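Arginyl-tRNA synthetase, putative (Plasmodium falciparum, PDB 5JLD) probably joins L-arginine to tRNA(Arg) at the expense of ATP, as a class I aminoacyl-tRNA synthetase of the malaria parasite's cytoplasm. Local coordinates at residues Leu404-Leu416 with Ile436-Ile448. Numbering follows the deposited sequence. Where two conformers were deposited one is given.
Sequences LIKEGTERAKRDL and IDQLSESLCVSAI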
ATOM      1  N   LEU A 404      -5.777 -14.476  18.126  1.00 69.54           N
ATOM      2  CA  LEU A 404      -6.425 -13.173  18.056  1.00 71.98           C
ATOM      3  C   LEU A 404      -7.418 -13.151  16.885  1.00 73.33           C
ATOM      4  O   LEU A 404      -8.592 -12.750  17.024  1.00 76.25           O
ATOM      5  CB  LEU A 404      -5.391 -12.063  17.900  1.00 69.92           C
ATOM      6  CG  LEU A 404      -6.037 -10.681  17.909  1.00 76.85           C
ATOM      7  CD1 LEU A 404      -6.786 -10.491  19.219  1.00 79.81           C
ATOM      8  CD2 LEU A 404      -5.005  -9.592  17.707  1.00 81.04           C
ATOM      9  N   ILE A 405      -6.950 -13.616  15.733  1.00 62.66           N
ATOM     10  CA  ILE A 405      -7.823 -13.675  14.576  1.00 62.70           C
ATOM     11  C   ILE A 405      -8.970 -14.672  14.792  1.00 68.61           C
ATOM     12  O   ILE A 405     -10.075 -14.417  14.351  1.00 65.96           O
ATOM     13  CB  ILE A 405      -7.050 -14.031  13.290  1.00 57.67           C
ATOM     14  CG1 ILE A 405      -6.062 -12.914  12.944  1.00 53.07           C
ATOM     15  CG2 ILE A 405      -8.013 -14.227  12.129  1.00 63.00           C
ATOM     16  CD1 ILE A 405      -5.206 -13.190  11.694  1.00 48.13           C
ATOM     17  N   LYS A 406      -8.734 -15.791  15.476  1.00 76.70           N
ATOM     18  CA  LYS A 406      -9.826 -16.749  15.679  1.00 84.06           C
ATOM     19  C   LYS A 406     -10.874 -16.172  16.638  1.00 82.85           C
ATOM     20  O   LYS A 406     -12.070 -16.469  16.526  1.00 86.86           O
ATOM     21  CB  LYS A 406      -9.307 -18.101  16.192  1.00 90.65           C
ATOM     22  CG  LYS A 406      -9.078 -18.194  17.694  1.00 97.83           C
ATOM     23  CD  LYS A 406      -8.978 -19.647  18.151  1.00103.32           C
ATOM     24  CE  LYS A 406      -8.022 -20.445  17.274  1.00104.29           C
ATOM     25  NZ  LYS A 406      -7.989 -21.883  17.655  1.00107.57           N
ATOM     26  N   GLU A 407     -10.419 -15.334  17.565  1.00 75.72           N
ATOM     27  CA  GLU A 407     -11.315 -14.597  18.448  1.00 78.79           C
ATOM     28  C   GLU A 407     -12.193 -13.641  17.643  1.00 74.07           C
ATOM     29  O   GLU A 407     -13.428 -13.588  17.836  1.00 73.06           O
ATOM     30  CB  GLU A 407     -10.521 -13.820  19.494  1.00 88.27           C
ATOM     31  CG  GLU A 407     -11.355 -12.815  20.264  1.00 98.64           C
ATOM     32  CD  GLU A 407     -10.657 -12.312  21.511  1.00105.34           C
ATOM     33  OE1 GLU A 407      -9.413 -12.421  21.589  1.00104.53           O
ATOM     34  OE2 GLU A 407     -11.358 -11.815  22.418  1.00108.96           O
ATOM     35  N   GLY A 408     -11.543 -12.889  16.750  1.00 63.07           N
ATOM     36  CA  GLY A 408     -12.270 -12.052  15.815  1.00 60.65           C
ATOM     37  C   GLY A 408     -13.299 -12.850  15.029  1.00 63.54           C
ATOM     38  O   GLY A 408     -14.437 -12.435  14.878  1.00 60.47           O
ATOM     39  N   THR A 409     -12.895 -14.014  14.539  1.00 67.35           N
ATOM     40  CA  THR A 409     -13.765 -14.888  13.767  1.00 67.24           C
ATOM     41  C   THR A 409     -15.002 -15.256  14.578  1.00 62.54           C
ATOM     42  O   THR A 409     -16.124 -15.161  14.082  1.00 61.26           O
ATOM     43  CB  THR A 409     -13.006 -16.161  13.311  1.00 68.20           C
ATOM     44  OG1 THR A 409     -11.940 -15.781  12.438  1.00 65.77           O
ATOM     45  CG2 THR A 409     -13.920 -17.135  12.590  1.00 68.81           C
ATOM     46  N   GLU A 410     -14.788 -15.645  15.832  1.00 58.65           N
ATOM     47  CA  GLU A 410     -15.892 -15.934  16.739  1.00 61.75           C
ATOM     48  C   GLU A 410     -16.850 -14.739  16.874  1.00 67.80           C
ATOM     49  O   GLU A 410     -18.072 -14.892  16.764  1.00 69.20           O
ATOM     50  CB  GLU A 410     -15.353 -16.342  18.114  1.00 69.40           C
ATOM     51  N   ARG A 411     -16.294 -13.549  17.097  1.00 71.16           N
ATOM     52  CA  ARG A 411     -17.112 -12.335  17.174  1.00 73.34           C
ATOM     53  C   ARG A 411     -17.948 -12.065  15.895  1.00 74.85           C
ATOM     54  O   ARG A 411     -19.158 -11.761  15.966  1.00 70.31           O
ATOM     55  CB  ARG A 411     -16.214 -11.130  17.473  1.00 77.85           C
ATOM     56  CG  ARG A 411     -16.010 -10.843  18.950  1.00 86.58           C
ATOM     57  CD  ARG A 411     -17.227 -10.128  19.527  1.00 94.33           C
ATOM     58  NE  ARG A 411     -17.168  -8.684  19.310  1.00 93.08           N
ATOM     59  N   ALA A 412     -17.299 -12.175  14.735  1.00 69.41           N
ATOM     60  CA  ALA A 412     -17.959 -11.952  13.453  1.00 62.03           C
ATOM     61  C   ALA A 412     -19.076 -12.966  13.235  1.00 62.44           C
ATOM     62  O   ALA A 412     -20.167 -12.603  12.812  1.00 66.08           O
ATOM     63  CB  ALA A 412     -16.957 -12.014  12.311  1.00 53.62           C
ATOM     64  N   LYS A 413     -18.801 -14.231  13.526  1.00 65.14           N
ATOM     65  CA  LYS A 413     -19.808 -15.270  13.390  1.00 72.46           C
ATOM     66  C   LYS A 413     -20.993 -14.995  14.307  1.00 82.24           C
ATOM     67  O   LYS A 413     -22.139 -15.134  13.895  1.00 85.65           O
ATOM     68  CB  LYS A 413     -19.236 -16.651  13.703  1.00 71.17           C
ATOM     69  CG  LYS A 413     -20.332 -17.690  13.852  1.00 78.37           C
ATOM     70  CD  LYS A 413     -19.799 -19.045  14.229  1.00 86.46           C
ATOM     71  CE  LYS A 413     -19.077 -19.682  13.070  1.00 93.75           C
ATOM     72  NZ  LYS A 413     -18.700 -21.086  13.401  1.00100.13           N
ATOM     73  N   ARG A 414     -20.709 -14.610  15.549  1.00 86.14           N
ATOM     74  CA  ARG A 414     -21.756 -14.238  16.505  1.00 89.18           C
ATOM     75  C   ARG A 414     -22.666 -13.135  15.947  1.00 81.10           C
ATOM     76  O   ARG A 414     -23.906 -13.279  15.891  1.00 76.66           O
ATOM     77  CB  ARG A 414     -21.121 -13.793  17.827  1.00 94.88           C
ATOM     78  CG  ARG A 414     -22.051 -13.060  18.780  1.00108.53           C
ATOM     79  CD  ARG A 414     -21.311 -12.656  20.053  1.00120.31           C
ATOM     80  NE  ARG A 414     -21.505 -11.246  20.383  1.00125.56           N
ATOM     81  CZ  ARG A 414     -20.686 -10.537  21.155  1.00125.15           C
ATOM     82  NH1 ARG A 414     -19.605 -11.104  21.678  1.00121.18           N
ATOM     83  NH2 ARG A 414     -20.945  -9.259  21.400  1.00125.51           N
ATOM     84  N   ASP A 415     -22.048 -12.037  15.518  1.00 72.71           N
ATOM     85  CA  ASP A 415     -22.822 -10.931  14.971  1.00 72.93           C
ATOM     86  C   ASP A 415     -23.635 -11.385  13.755  1.00 77.93           C
ATOM     87  O   ASP A 415     -24.811 -11.026  13.608  1.00 79.82           O
ATOM     88  CB  ASP A 415     -21.905  -9.767  14.604  1.00 65.01           C
ATOM     89  CG  ASP A 415     -21.065  -9.299  15.782  1.00 75.31           C
ATOM     90  OD1 ASP A 415     -21.530  -9.431  16.938  1.00 86.51           O
ATOM     91  OD2 ASP A 415     -19.938  -8.810  15.554  1.00 69.84           O
ATOM     92  N   LEU A 416     -23.011 -12.211  12.918  1.00 75.19           N
ATOM     93  CA  LEU A 416     -23.622 -12.702  11.686  1.00 75.38           C
ATOM     94  C   LEU A 416     -24.867 -13.553  11.940  1.00 75.63           C
ATOM     95  O   LEU A 416     -25.925 -13.267  11.399  1.00 83.46           O
ATOM     96  CB  LEU A 416     -22.604 -13.499  10.867  1.00 76.16           C
ATOM     97  CG  LEU A 416     -23.115 -14.128   9.568  1.00 80.42           C
ATOM     98  CD1 LEU A 416     -23.754 -13.076   8.679  1.00 86.86           C
ATOM     99  CD2 LEU A 416     -21.998 -14.839   8.826  1.00 79.93           C
ATOM    100  N   ILE A 436     -20.478 -21.428   7.190  1.00 75.49           N
ATOM    101  CA  ILE A 436     -20.522 -20.221   8.015  1.00 76.95           C
ATOM    102  C   ILE A 436     -19.156 -19.919   8.620  1.00 71.97           C
ATOM    103  O   ILE A 436     -18.804 -18.761   8.828  1.00 71.99           O
ATOM    104  CB  ILE A 436     -21.568 -20.337   9.148  1.00 84.70           C
ATOM    105  CG1 ILE A 436     -22.956 -20.636   8.574  1.00 87.50           C
ATOM    106  CG2 ILE A 436     -21.628 -19.051   9.965  1.00 82.07           C
ATOM    107  CD1 ILE A 436     -23.454 -19.583   7.598  1.00 80.01           C
ATOM    108  N   ASP A 437     -18.384 -20.965   8.885  1.00 65.61           N
ATOM    109  CA  ASP A 437     -17.046 -20.797   9.445  1.00 66.18           C
ATOM    110  C   ASP A 437     -16.124 -20.019   8.513  1.00 66.11           C
ATOM    111  O   ASP A 437     -15.557 -18.999   8.910  1.00 66.72           O
ATOM    112  CB  ASP A 437     -16.440 -22.161   9.770  1.00 68.05           C
ATOM    113  CG  ASP A 437     -17.158 -22.841  10.909  1.00 79.76           C
ATOM    114  OD1 ASP A 437     -17.710 -22.116  11.755  1.00 76.30           O
ATOM    115  OD2 ASP A 437     -17.183 -24.089  10.960  1.00 87.53           O
ATOM    116  N   GLN A 438     -15.988 -20.493   7.274  1.00 72.32           N
ATOM    117  CA  GLN A 438     -15.109 -19.849   6.297  1.00 70.69           C
ATOM    118  C   GLN A 438     -15.558 -18.428   6.046  1.00 65.78           C
ATOM    119  O   GLN A 438     -14.738 -17.521   5.930  1.00 66.99           O
ATOM    120  CB  GLN A 438     -15.078 -20.624   4.974  1.00 70.88           C
ATOM    121  N   LEU A 439     -16.872 -18.242   5.967  1.00 66.33           N
ATOM    122  CA  LEU A 439     -17.448 -16.923   5.740  1.00 62.75           C
ATOM    123  C   LEU A 439     -17.095 -15.967   6.873  1.00 59.00           C
ATOM    124  O   LEU A 439     -16.683 -14.830   6.629  1.00 57.31           O
ATOM    125  CB  LEU A 439     -18.970 -17.018   5.577  1.00 59.76           C
ATOM    126  CG  LEU A 439     -19.708 -15.693   5.362  1.00 58.23           C
ATOM    127  CD1 LEU A 439     -19.315 -15.067   4.033  1.00 64.74           C
ATOM    128  CD2 LEU A 439     -21.216 -15.891   5.418  1.00 55.04           C
ATOM    129  N   SER A 440     -17.260 -16.441   8.105  1.00 54.33           N
ATOM    130  CA  SER A 440     -16.914 -15.664   9.293  0.72 59.46           C
ATOM    131  C   SER A 440     -15.432 -15.286   9.305  1.00 57.40           C
ATOM    132  O   SER A 440     -15.077 -14.140   9.582  1.00 56.74           O
ATOM    133  CB  SER A 440     -17.259 -16.444  10.565  0.72 60.95           C
ATOM    134  OG  SER A 440     -18.624 -16.822  10.581  0.72 65.61           O
ATOM    135  N   GLU A 441     -14.566 -16.257   9.019  1.00 58.40           N
ATOM    136  CA  GLU A 441     -13.134 -15.986   8.991  1.00 56.57           C
ATOM    137  C   GLU A 441     -12.811 -14.944   7.921  1.00 55.77           C
ATOM    138  O   GLU A 441     -11.996 -14.046   8.137  1.00 55.54           O
ATOM    139  CB  GLU A 441     -12.346 -17.265   8.732  1.00 57.91           C
ATOM    140  CG  GLU A 441     -10.836 -17.077   8.699  1.00 58.32           C
ATOM    141  CD  GLU A 441     -10.095 -18.407   8.784  1.00 66.91           C
ATOM    142  OE1 GLU A 441     -10.045 -19.138   7.768  1.00 69.02           O
ATOM    143  OE2 GLU A 441      -9.594 -18.732   9.883  1.00 67.48           O
ATOM    144  N   SER A 442     -13.464 -15.065   6.770  1.00 50.55           N
ATOM    145  CA  SER A 442     -13.273 -14.108   5.685  1.00 51.07           C
ATOM    146  C   SER A 442     -13.672 -12.706   6.149  1.00 56.54           C
ATOM    147  O   SER A 442     -12.916 -11.744   5.978  1.00 58.65           O
ATOM    148  CB  SER A 442     -14.080 -14.527   4.457  1.00 54.81           C
ATOM    149  OG  SER A 442     -13.544 -13.950   3.282  1.00 60.24           O
ATOM    150  N   LEU A 443     -14.849 -12.608   6.765  1.00 56.95           N
ATOM    151  CA  LEU A 443     -15.350 -11.339   7.297  1.00 59.83           C
ATOM    152  C   LEU A 443     -14.376 -10.709   8.297  1.00 60.54           C
ATOM    153  O   LEU A 443     -14.047  -9.527   8.190  1.00 61.05           O
ATOM    154  CB  LEU A 443     -16.719 -11.541   7.957  1.00 56.25           C
ATOM    155  CG  LEU A 443     -17.864 -11.959   7.031  1.00 58.28           C
ATOM    156  CD1 LEU A 443     -19.178 -12.119   7.797  1.00 61.03           C
ATOM    157  CD2 LEU A 443     -18.021 -10.974   5.866  1.00 55.32           C
ATOM    158  N   CYS A 444     -13.928 -11.507   9.264  1.00 50.83           N
ATOM    159  CA  CYS A 444     -12.952 -11.072  10.258  1.00 54.34           C
ATOM    160  C   CYS A 444     -11.653 -10.557   9.653  1.00 52.63           C
ATOM    161  O   CYS A 444     -11.188  -9.463   9.975  1.00 52.04           O
ATOM    162  CB  CYS A 444     -12.613 -12.225  11.207  1.00 60.68           C
ATOM    163  SG  CYS A 444     -11.204 -11.831  12.272  1.00 61.80           S
ATOM    164  N   VAL A 445     -11.060 -11.371   8.790  1.00 52.97           N
ATOM    165  CA  VAL A 445      -9.795 -11.023   8.146  1.00 53.71           C
ATOM    166  C   VAL A 445      -9.920  -9.719   7.362  1.00 52.24           C
ATOM    167  O   VAL A 445      -9.098  -8.795   7.505  1.00 55.36           O
ATOM    168  CB  VAL A 445      -9.332 -12.169   7.227  1.00 51.26           C
ATOM    169  CG1 VAL A 445      -8.171 -11.731   6.353  1.00 50.99           C
ATOM    170  CG2 VAL A 445      -8.960 -13.391   8.074  1.00 49.15           C
ATOM    171  N   SER A 446     -10.978  -9.639   6.561  1.00 54.92           N
ATOM    172  CA  SER A 446     -11.280  -8.425   5.798  1.00 52.15           C
ATOM    173  C   SER A 446     -11.430  -7.203   6.704  1.00 46.98           C
ATOM    174  O   SER A 446     -10.915  -6.117   6.395  1.00 42.33           O
ATOM    175  CB  SER A 446     -12.549  -8.623   4.972  1.00 53.55           C
ATOM    176  OG  SER A 446     -12.312  -9.475   3.866  1.00 52.64           O
ATOM    177  N   ALA A 447     -12.116  -7.402   7.828  1.00 51.51           N
ATOM    178  CA  ALA A 447     -12.366  -6.346   8.801  1.00 52.80           C
ATOM    179  C   ALA A 447     -11.073  -5.828   9.408  1.00 48.19           C
ATOM    180  O   ALA A 447     -10.850  -4.620   9.470  1.00 54.82           O
ATOM    181  CB  ALA A 447     -13.308  -6.845   9.902  1.00 48.74           C
ATOM    182  N   ILE A 448     -10.232  -6.745   9.868  1.00 47.87           N
ATOM    183  CA  ILE A 448      -8.909  -6.408  10.392  1.00 45.63           C
ATOM    184  C   ILE A 448      -8.108  -5.597   9.379  1.00 44.70           C
ATOM    185  O   ILE A 448      -7.527  -4.531   9.712  1.00 49.28           O
ATOM    186  CB  ILE A 448      -8.110  -7.694  10.778  1.00 52.26           C
ATOM    187  CG1 ILE A 448      -8.690  -8.338  12.042  1.00 55.99           C
ATOM    188  CG2 ILE A 448      -6.623  -7.392  10.961  1.00 52.82           C
ATOM    189  CD1 ILE A 448      -7.909  -9.563  12.531  1.00 50.41           C
TER
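From CB, Thr409 sends both of its branches against the backbone of Glu441. One, CG2, set anti to the backbone N, comes down on Glu441 N at 3.7 Å. The other, OG1, stands beside the backbone N (chi1 -63°), packs against Glu441 CA and Cys444 CB, and turns back to donate to Ile405 O at 3.0 Å. That carbonyl also takes the helical bond from Thr409 N; the two donors arrive from opposite faces of its plane, the hydroxyl well above it. Ser440 behaves alike on the partner helix: in one of its two conformers OG donates to Ile436 O (2.6 Å) and lies beside Lys413 CB, a provisional placement.

Next to Thr409, Gly408 has no side chain, and Cys444 SG lies against its backbone, 3.6 Å from Gly408 C. Both helices belong to the class I catalytic domain; the axes of 404-416 and 436-448 approach to 8.0 Å and cross at 113°, and helix 476-492 packs against the same pair, touching Leu416 and Leu443.

At one end of the crossing Leu416 is a knob in a hole made by Ile436, Leu439, Ser440 and Leu443, with CD2 reaching Leu439 CD2 at 3.7 Å. At the other, Ile405 sends CG1 to Ile448 CD1 at 3.8 Å, the two side chains meeting at about a right angle, while its CG2 faces Cys444 SG and Val445 CG2. Lys413 bends at chi3 (-72°) and brings NZ to Asp437 OD1 as a salt bridge, although these two atoms are modelled implausibly close and their exact places are doubtful.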